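Local coordinates for protein probable ribose-5-phosphate isomerase B (Mycoplasma genitalium, PDB 6MU0) that probably interconverts D-ribulose 5-phosphate and D-ribose 5-phosphate in the non-oxidative pentose phosphate pathway, and is seen here with ribulose-5-phosphate bound, at residues 10-15 with 38-43; 55-60 with 84-89; 93-98 with 115-120. All coordinates share one frame; numbering follows the deposited sequence. Where two conformers were deposited one is given.

All three contacts are built on one parallel beta-sheet, whose strand order is 38-41, 12-16, 72-75, 115-117, 95-97: contacts 1 and 3 lie within it, contact 2 between helices packed on it. Contact 1 joins the strand pair at one border and contact 3 the pair at the other; their centres are 15 Å apart. Contact 2 meets contact 1 where L42 CD1 lies 3.6 Å from L59 O, and contact 3 where N88 OD1 and A95 N, 2.9 Å apart, form a probable hydrogen bond. The bound ribulose-5-phosphate lies about 9 Å from the side chain of A86 and about 8 Å from that of L97.

Contact 1 of 3, residues 10-15 with 38-43; sequences SFNIFI and NVVDLG
F14 and V40 lie side by side where the first beta-alpha-beta unit of this Rossmann-like fold pairs its two parallel strands, 12-15 and 38-41. Their side chains point the same way: ring atom CD1 of F14 is 3.6 Å from CB of V40, and CE1 reaches towards the CG2 methyl. CD1 of L42 comes up to the same ring atom, CD1 of F14, at 4.0 Å. On the other face of the sheet, I13, I15 and V39 are buried, and the CG2 methyl of I15 meets CG1 of V39 at 4.1 Å.

Between these two layers the backbones are stitched together in the usual parallel fashion. I13 is held through both its backbone N, which donates to N38 O, and its backbone O, which accepts from V40 N; I15 does the same with V40 O and L42 N.

Towards the start of the strands the ladder changes character. Water 1 bridges the next rung, donating a hydrogen bond to F11 O and accepting one from N38 N, with 2.8 Å between N38 N and the water oxygen. It also sits over the centre of the F11 ring. F11 O is held a second time, by N38 ND2 at 3.0 Å, with the amide donor well above the carbonyl plane; chi1 of N38, -59°, sets its CG beside its own backbone N.

Further out, helix 22-34 covers I15 and V39, while L59 and V60 of helix 53-66 pack on L42. K25 forms a salt bridge with D41 OD1. The same oxygen closes an Asx turn as the chain leaves the sheet, taking the backbone N of G43 at 2.9 Å from D41 OD1.

Contact 2 of 3, residues 55-60 with 84-89; sequences DFAFLV and CMAANK
A57 and A86 bring two helices of the alpha/beta fold together through their methyl groups. The segment axes of 55-60 and 84-88 approach to 8.5 Å and run in broadly the same direction, 40° apart. Small residues make this spacing possible: CB of A57 and CB of A86 point into the interface and meet at 3.7 Å, and the backbones of A57 and A87 come within 5.6 Å, measured CA to CA.

The second kind of contact is aromatic. F58 leaves its helix with CG beside the backbone N (chi1 -67°), and its ring extends over to the facing helix. There the A86 methyl makes an off-centre CH-pi contact, CB lying 4.3 Å from the ring centroid and 29° from the ring normal. The nearest ring carbon to that methyl is CZ, 3.9 Å from A86 CB. K89 approaches differently, with CB near the plane of the ring, at its edge beside CE1.

The carbonyl O of A86 also comes close to the ring, 3.2 Å from F58 CE1, in an oblique position. That carbonyl already accepts K89 N within its own segment, at 3.0 Å from A86 O.

Beneath the two helices runs strand 72-75, whose L75 is touched by A57, V60 and A87, so both helices rest on the same strand. V60 and F56 also reach A16 of strand 12-16, while on the other flank N88 OD1 accepts from A95 N, tying helix 81-88 to the border strand 95-97.

Contact 3 of 3, residues 93-98 with 115-120; sequences VLAALV and VLCLSS
The beta-alpha-beta unit of strand 95-97, helix 101-109 and strand 115-117 sets A95 beside V115 and L97 beside C117 at one border of the parallel sheet. Four backbone hydrogen bonds hold the pair. A96 is engaged through both its N, to V115 O at 2.9 Å, and its O, from C117 N at 2.8 Å. The outer two are V98 N to C117 O and a longer bond from V115 N to L94 O, 3.2 Å, in which the donor stands above the carbonyl plane.

Beyond the last direct bond, V98 N to C117 O, water 2 bridges V98 O and S119 N, donating to the first and accepting from the second, with 2.9 Å between S119 N and the water oxygen.

On the face of A95, CB touches CB of V115 at 3.9 Å; chi1 of C117, -59°, sets SG beside its own backbone N, 4.0 Å from A95 CB. Before the strand, the side chains of V93 and V115 are set obliquely, CG1 of V93 touching CG2 of V115 at 3.7 Å. On the face of A96 and L116, CD1 of L116 meets CG2 of V98 at 3.7 Å, again with the side chains oblique.

Beyond the paired strands, S119 OG bonds to the backbone O of G78, a residue of the ligand pocket. Helix 81-88 lies over A95, L97 and C117. Helices 101-109 and 125-137 cover the other face, both touching V98, and on its inner side strand 115-117 continues the sheet by bonding through L116 to G73 and L75 of the central strand 72-75.

Contact 1 of 3, residues 10-15 with 38-43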
loop_
_atom_site.group_PDB
_atom_site.type_symbol
_atom_site.label_atom_id
_atom_site.label_comp_id
_atom_site.label_asym_id
_atom_site.label_seq_id
_atom_site.Cartn_x
_atom_site.Cartn_y
_atom_site.Cartn_z
ATOM N N SER A 10 -5.094 -9.708 -13.576
ATOM C CA SER A 10 -5.945 -10.505 -12.703
ATOM C C SER A 10 -6.251 -9.839 -11.365
ATOM O O SER A 10 -6.968 -10.430 -10.551
ATOM C CB SER A 10 -5.326 -11.888 -12.470
ATOM O OG SER A 10 -4.091 -11.785 -11.782
ATOM N N PHE A 11 -5.738 -8.636 -11.112
ATOM C CA PHE A 11 -5.969 -7.969 -9.838
ATOM C C PHE A 11 -5.915 -6.464 -10.051
ATOM O O PHE A 11 -5.424 -5.980 -11.072
ATOM C CB PHE A 11 -4.951 -8.403 -8.774
ATOM C CG PHE A 11 -3.540 -7.981 -9.071
ATOM C CD1 PHE A 11 -2.727 -8.748 -9.894
ATOM C CD2 PHE A 11 -3.020 -6.823 -8.513
ATOM C CE1 PHE A 11 -1.428 -8.363 -10.165
ATOM C CE2 PHE A 11 -1.723 -6.429 -8.780
ATOM C CZ PHE A 11 -0.924 -7.202 -9.608
ATOM N N ASN A 12 -6.410 -5.733 -9.056
ATOM C CA ASN A 12 -6.422 -4.281 -9.062
ATOM C C ASN A 12 -5.475 -3.746 -7.996
ATOM O O ASN A 12 -5.324 -4.338 -6.923
ATOM C CB ASN A 12 -7.831 -3.758 -8.781
ATOM C CG ASN A 12 -8.757 -3.915 -9.968
ATOM O OD1 ASN A 12 -8.439 -3.471 -11.063
ATOM N ND2 ASN A 12 -9.910 -4.542 -9.755
ATOM N N ILE A 13 -4.852 -2.613 -8.313
ATOM C CA ILE A 13 -4.072 -1.824 -7.362
ATOM C C ILE A 13 -4.845 -0.543 -7.093
ATOM O O ILE A 13 -5.107 0.235 -8.018
ATOM C CB ILE A 13 -2.676 -1.489 -7.907
ATOM C CG1 ILE A 13 -1.909 -2.768 -8.255
ATOM C CG2 ILE A 13 -1.894 -0.640 -6.893
ATOM C CD1 ILE A 13 -0.563 -2.515 -8.917
ATOM N N PHE A 14 -5.209 -0.319 -5.835
ATOM C CA PHE A 14 -5.930 0.878 -5.420
ATOM C C PHE A 14 -4.938 1.833 -4.772
ATOM O O PHE A 14 -4.171 1.428 -3.894
ATOM C CB PHE A 14 -7.026 0.507 -4.420
ATOM C CG PHE A 14 -8.037 -0.458 -4.977
ATOM C CD1 PHE A 14 -9.137 0.009 -5.694
ATOM C CD2 PHE A 14 -7.875 -1.831 -4.832
ATOM C CE1 PHE A 14 -10.070 -0.869 -6.227
ATOM C CE2 PHE A 14 -8.814 -2.710 -5.366
ATOM C CZ PHE A 14 -9.900 -2.224 -6.064
ATOM N N ILE A 15 -4.954 3.095 -5.191
ATOM C CA ILE A 15 -3.998 4.082 -4.704
ATOM C C ILE A 15 -4.735 5.321 -4.217
ATOM O O ILE A 15 -5.704 5.773 -4.836
ATOM C CB ILE A 15 -2.926 4.422 -5.766
ATOM C CG1 ILE A 15 -1.840 5.330 -5.181
ATOM C CG2 ILE A 15 -3.533 5.019 -7.023
ATOM C CD1 ILE A 15 -0.586 5.417 -6.037
ATOM N N ASN A 38 -3.597 -2.839 -13.553
ATOM C CA ASN A 38 -4.911 -2.248 -13.333
ATOM C C ASN A 38 -4.792 -1.351 -12.109
ATOM O O ASN A 38 -4.553 -1.840 -11.001
ATOM C CB ASN A 38 -5.948 -3.342 -13.090
ATOM C CG ASN A 38 -6.048 -4.310 -14.246
ATOM O OD1 ASN A 38 -5.992 -3.911 -15.412
ATOM N ND2 ASN A 38 -6.190 -5.589 -13.932
ATOM N N VAL A 39 -4.938 -0.042 -12.308
ATOM C CA VAL A 39 -4.649 0.943 -11.273
ATOM C C VAL A 39 -5.874 1.816 -11.081
ATOM O O VAL A 39 -6.423 2.347 -12.053
ATOM C CB VAL A 39 -3.427 1.810 -11.628
ATOM C CG1 VAL A 39 -3.106 2.778 -10.487
ATOM C CG2 VAL A 39 -2.240 0.934 -11.973
ATOM N N VAL A 40 -6.268 1.991 -9.823
ATOM C CA VAL A 40 -7.508 2.660 -9.450
ATOM C C VAL A 40 -7.147 3.776 -8.470
ATOM O O VAL A 40 -6.896 3.513 -7.289
ATOM C CB VAL A 40 -8.507 1.680 -8.824
ATOM C CG1 VAL A 40 -9.864 2.326 -8.669
ATOM C CG2 VAL A 40 -8.590 0.395 -9.642
ATOM N N ASP A 41 -7.135 5.022 -8.948
ATOM C CA ASP A 41 -6.849 6.189 -8.118
ATOM C C ASP A 41 -8.137 6.596 -7.411
ATOM O O ASP A 41 -9.082 7.073 -8.049
ATOM C CB ASP A 41 -6.318 7.292 -9.030
ATOM C CG ASP A 41 -5.968 8.583 -8.299
ATOM O OD1 ASP A 41 -6.267 8.751 -7.096
ATOM O OD2 ASP A 41 -5.385 9.460 -8.964
ATOM N N LEU A 42 -8.179 6.394 -6.094
ATOM C CA LEU A 42 -9.359 6.683 -5.293
ATOM C C LEU A 42 -9.367 8.096 -4.734
ATOM O O LEU A 42 -10.267 8.439 -3.961
ATOM C CB LEU A 42 -9.502 5.660 -4.163
ATOM C CG LEU A 42 -9.689 4.213 -4.628
ATOM C CD1 LEU A 42 -9.800 3.280 -3.439
ATOM C CD2 LEU A 42 -10.916 4.088 -5.518
ATOM N N GLY A 43 -8.402 8.924 -5.109
ATOM C CA GLY A 43 -8.393 10.308 -4.711
ATOM C C GLY A 43 -7.371 10.594 -3.628
ATOM O O GLY A 43 -6.647 9.703 -3.167
HETATM O O HOH W 1 -2.855 -5.046 -11.968
#

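Contact 2 of 3, residues 55-60 with 84-89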
loop_
_atom_site.group_PDB
_atom_site.type_symbol
_atom_site.label_atom_id
_atom_site.label_comp_id
_atom_site.label_asym_id
_atom_site.label_seq_id
_atom_site.Cartn_x
_atom_site.Cartn_y
_atom_site.Cartn_z
ATOM N N ASP A 55 -9.487 9.061 5.858
ATOM C CA ASP A 55 -10.572 8.889 4.903
ATOM C C ASP A 55 -10.088 8.139 3.676
ATOM O O ASP A 55 -10.751 7.213 3.192
ATOM C CB ASP A 55 -11.141 10.258 4.520
ATOM C CG ASP A 55 -11.831 10.950 5.688
ATOM O OD1 ASP A 55 -12.493 10.254 6.489
ATOM O OD2 ASP A 55 -11.734 12.189 5.792
ATOM N N PHE A 56 -8.904 8.493 3.193
ATOM C CA PHE A 56 -8.359 7.877 1.994
ATOM C C PHE A 56 -7.747 6.514 2.277
ATOM O O PHE A 56 -7.843 5.607 1.436
ATOM C CB PHE A 56 -7.397 8.869 1.347
ATOM C CG PHE A 56 -8.104 10.113 0.901
ATOM C CD1 PHE A 56 -8.859 10.095 -0.263
ATOM C CD2 PHE A 56 -8.113 11.263 1.682
ATOM C CE1 PHE A 56 -9.568 11.206 -0.671
ATOM C CE2 PHE A 56 -8.821 12.388 1.271
ATOM C CZ PHE A 56 -9.548 12.352 0.095
ATOM N N ALA A 57 -7.149 6.341 3.459
ATOM C CA ALA A 57 -6.646 5.029 3.841
ATOM C C ALA A 57 -7.771 4.009 3.868
ATOM O O ALA A 57 -7.610 2.889 3.374
ATOM C CB ALA A 57 -5.965 5.103 5.205
ATOM N N PHE A 58 -8.928 4.384 4.419
ATOM C CA PHE A 58 -10.023 3.423 4.477
ATOM C C PHE A 58 -10.626 3.151 3.102
ATOM O O PHE A 58 -11.079 2.032 2.848
ATOM C CB PHE A 58 -11.075 3.854 5.505
ATOM C CG PHE A 58 -10.578 3.809 6.929
ATOM C CD1 PHE A 58 -9.950 2.670 7.417
ATOM C CD2 PHE A 58 -10.711 4.903 7.769
ATOM C CE1 PHE A 58 -9.480 2.615 8.725
ATOM C CE2 PHE A 58 -10.231 4.854 9.077
ATOM C CZ PHE A 58 -9.606 3.712 9.543
ATOM N N LEU A 59 -10.635 4.138 2.201
ATOM C CA LEU A 59 -11.093 3.868 0.841
ATOM C C LEU A 59 -10.278 2.751 0.205
ATOM O O LEU A 59 -10.829 1.808 -0.370
ATOM C CB LEU A 59 -11.001 5.130 -0.014
ATOM C CG LEU A 59 -12.040 6.219 0.242
ATOM C CD1 LEU A 59 -11.768 7.391 -0.686
ATOM C CD2 LEU A 59 -13.467 5.707 0.059
ATOM N N VAL A 60 -8.953 2.844 0.297
ATOM C CA VAL A 60 -8.087 1.824 -0.287
ATOM C C VAL A 60 -8.219 0.512 0.470
ATOM O O VAL A 60 -8.380 -0.559 -0.126
ATOM C CB VAL A 60 -6.627 2.315 -0.296
ATOM C CG1 VAL A 60 -5.669 1.157 -0.537
ATOM C CG2 VAL A 60 -6.433 3.391 -1.343
ATOM N N CYS A 84 -0.711 3.866 7.445
ATOM C CA CYS A 84 -0.363 2.511 7.865
ATOM C C CYS A 84 -1.171 2.091 9.091
ATOM O O CYS A 84 -1.701 0.973 9.137
ATOM C CB CYS A 84 1.143 2.432 8.121
ATOM S SG CYS A 84 1.760 0.839 8.617
ATOM N N MET A 85 -1.271 2.972 10.095
ATOM C CA MET A 85 -2.104 2.683 11.265
ATOM C C MET A 85 -3.537 2.407 10.848
ATOM O O MET A 85 -4.156 1.423 11.279
ATOM C CB MET A 85 -2.127 3.888 12.206
ATOM C CG MET A 85 -0.843 4.217 12.922
ATOM S SD MET A 85 -1.070 5.765 13.821
ATOM C CE MET A 85 0.427 5.807 14.808
ATOM N N ALA A 86 -4.088 3.292 10.022
ATOM C CA ALA A 86 -5.482 3.180 9.613
ATOM C C ALA A 86 -5.719 1.928 8.778
ATOM O O ALA A 86 -6.644 1.154 9.053
ATOM C CB ALA A 86 -5.889 4.433 8.839
ATOM N N ALA A 87 -4.884 1.699 7.760
ATOM C CA ALA A 87 -5.101 0.548 6.890
ATOM C C ALA A 87 -5.036 -0.758 7.669
ATOM O O ALA A 87 -5.802 -1.687 7.396
ATOM C CB ALA A 87 -4.097 0.553 5.742
ATOM N N ASN A 88 -4.125 -0.851 8.642
ATOM C CA ASN A 88 -4.008 -2.074 9.426
ATOM C C ASN A 88 -5.211 -2.323 10.331
ATOM O O ASN A 88 -5.378 -3.449 10.803
ATOM C CB ASN A 88 -2.701 -2.080 10.228
ATOM C CG ASN A 88 -1.521 -2.557 9.410
ATOM O OD1 ASN A 88 -1.587 -3.614 8.776
ATOM N ND2 ASN A 88 -0.434 -1.788 9.414
ATOM N N LYS A 89 -6.068 -1.325 10.563
ATOM C CA LYS A 89 -7.295 -1.591 11.303
ATOM C C LYS A 89 -8.278 -2.438 10.505
ATOM O O LYS A 89 -9.194 -3.017 11.094
ATOM C CB LYS A 89 -7.987 -0.288 11.712
ATOM C CG LYS A 89 -7.193 0.602 12.640
ATOM C CD LYS A 89 -6.867 -0.118 13.931
ATOM C CE LYS A 89 -6.039 0.741 14.874
ATOM N NZ LYS A 89 -5.737 -0.021 16.118
#

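Contact 3 of 3, residues 93-98 with 115-120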
loop_
_atom_site.group_PDB
_atom_site.type_symbol
_atom_site.label_atom_id
_atom_site.label_comp_id
_atom_site.label_asym_id
_atom_site.label_seq_id
_atom_site.Cartn_x
_atom_site.Cartn_y
_atom_site.Cartn_z
ATOM N N VAL A 93 -6.230 -6.795 5.934
ATOM C CA VAL A 93 -5.198 -5.919 5.400
ATOM C C VAL A 93 -3.913 -6.094 6.193
ATOM O O VAL A 93 -3.924 -6.197 7.425
ATOM C CB VAL A 93 -5.681 -4.457 5.392
ATOM C CG1 VAL A 93 -4.534 -3.506 5.063
ATOM C CG2 VAL A 93 -6.809 -4.306 4.388
ATOM N N LEU A 94 -2.795 -6.142 5.476
ATOM C CA LEU A 94 -1.458 -6.174 6.058
ATOM C C LEU A 94 -0.704 -5.022 5.401
ATOM O O LEU A 94 -0.314 -5.112 4.234
ATOM C CB LEU A 94 -0.801 -7.523 5.784
ATOM C CG LEU A 94 -1.487 -8.726 6.441
ATOM C CD1 LEU A 94 -0.887 -10.004 5.872
ATOM C CD2 LEU A 94 -1.363 -8.682 7.963
ATOM N N ALA A 95 -0.530 -3.923 6.132
ATOM C CA ALA A 95 0.009 -2.693 5.567
ATOM C C ALA A 95 1.426 -2.452 6.075
ATOM O O ALA A 95 1.665 -2.436 7.290
ATOM C CB ALA A 95 -0.886 -1.501 5.903
ATOM N N ALA A 96 2.356 -2.266 5.137
ATOM C CA ALA A 96 3.774 -2.120 5.428
ATOM C C ALA A 96 4.245 -0.724 5.056
ATOM O O ALA A 96 4.062 -0.286 3.916
ATOM C CB ALA A 96 4.581 -3.119 4.603
ATOM N N LEU A 97 4.892 -0.053 6.003
ATOM C CA LEU A 97 5.493 1.250 5.760
ATOM C C LEU A 97 6.929 1.040 5.292
ATOM O O LEU A 97 7.749 0.460 6.012
ATOM C CB LEU A 97 5.441 2.110 7.023
ATOM C CG LEU A 97 6.156 3.464 6.961
ATOM C CD1 LEU A 97 5.786 4.256 5.714
ATOM C CD2 LEU A 97 5.867 4.285 8.213
ATOM N N VAL A 98 7.225 1.499 4.078
ATOM C CA VAL A 98 8.545 1.339 3.480
ATOM C C VAL A 98 9.039 2.714 3.059
ATOM O O VAL A 98 8.378 3.396 2.265
ATOM C CB VAL A 98 8.520 0.390 2.269
ATOM C CG1 VAL A 98 9.902 0.280 1.660
ATOM C CG2 VAL A 98 7.984 -0.983 2.649
ATOM N N VAL A 115 -0.844 -3.877 1.372
ATOM C CA VAL A 115 -0.906 -2.429 1.264
ATOM C C VAL A 115 0.486 -1.881 1.547
ATOM O O VAL A 115 1.105 -2.225 2.565
ATOM C CB VAL A 115 -1.954 -1.811 2.210
ATOM C CG1 VAL A 115 -1.866 -0.285 2.212
ATOM C CG2 VAL A 115 -3.367 -2.255 1.817
ATOM N N LEU A 116 0.980 -1.057 0.628
ATOM C CA LEU A 116 2.279 -0.413 0.716
ATOM C C LEU A 116 2.049 1.043 1.096
ATOM O O LEU A 116 1.312 1.756 0.405
ATOM C CB LEU A 116 2.959 -0.503 -0.650
ATOM C CG LEU A 116 4.273 0.251 -0.808
ATOM C CD1 LEU A 116 5.350 -0.316 0.103
ATOM C CD2 LEU A 116 4.699 0.193 -2.272
ATOM N N CYS A 117 2.679 1.477 2.186
ATOM C CA CYS A 117 2.551 2.832 2.704
ATOM C C CYS A 117 3.862 3.576 2.498
ATOM O O CYS A 117 4.940 3.043 2.802
ATOM C CB CYS A 117 2.180 2.806 4.185
ATOM S SG CYS A 117 0.614 1.935 4.480
ATOM N N LEU A 118 3.754 4.808 1.990
ATOM C CA LEU A 118 4.884 5.595 1.526
ATOM C C LEU A 118 4.831 6.995 2.122
ATOM O O LEU A 118 3.758 7.531 2.424
ATOM C CB LEU A 118 4.855 5.750 0.000
ATOM C CG LEU A 118 4.815 4.461 -0.816
ATOM C CD1 LEU A 118 4.643 4.769 -2.291
ATOM C CD2 LEU A 118 6.062 3.631 -0.582
ATOM N N SER A 119 6.013 7.587 2.238
ATOM C CA SER A 119 6.208 8.950 2.713
ATOM C C SER A 119 6.336 9.924 1.546
ATOM O O SER A 119 7.192 9.744 0.674
ATOM C CB SER A 119 7.498 9.002 3.527
ATOM O OG SER A 119 7.870 10.334 3.835
ATOM N N SER A 120 5.537 10.988 1.572
ATOM C CA SER A 120 5.635 12.060 0.594
ATOM C C SER A 120 6.641 13.137 0.982
ATOM O O SER A 120 7.135 13.842 0.096
ATOM C CB SER A 120 4.276 12.736 0.433
ATOM O OG SER A 120 3.874 13.260 1.680
HETATM O O HOH W 2 8.254 6.044 1.345
#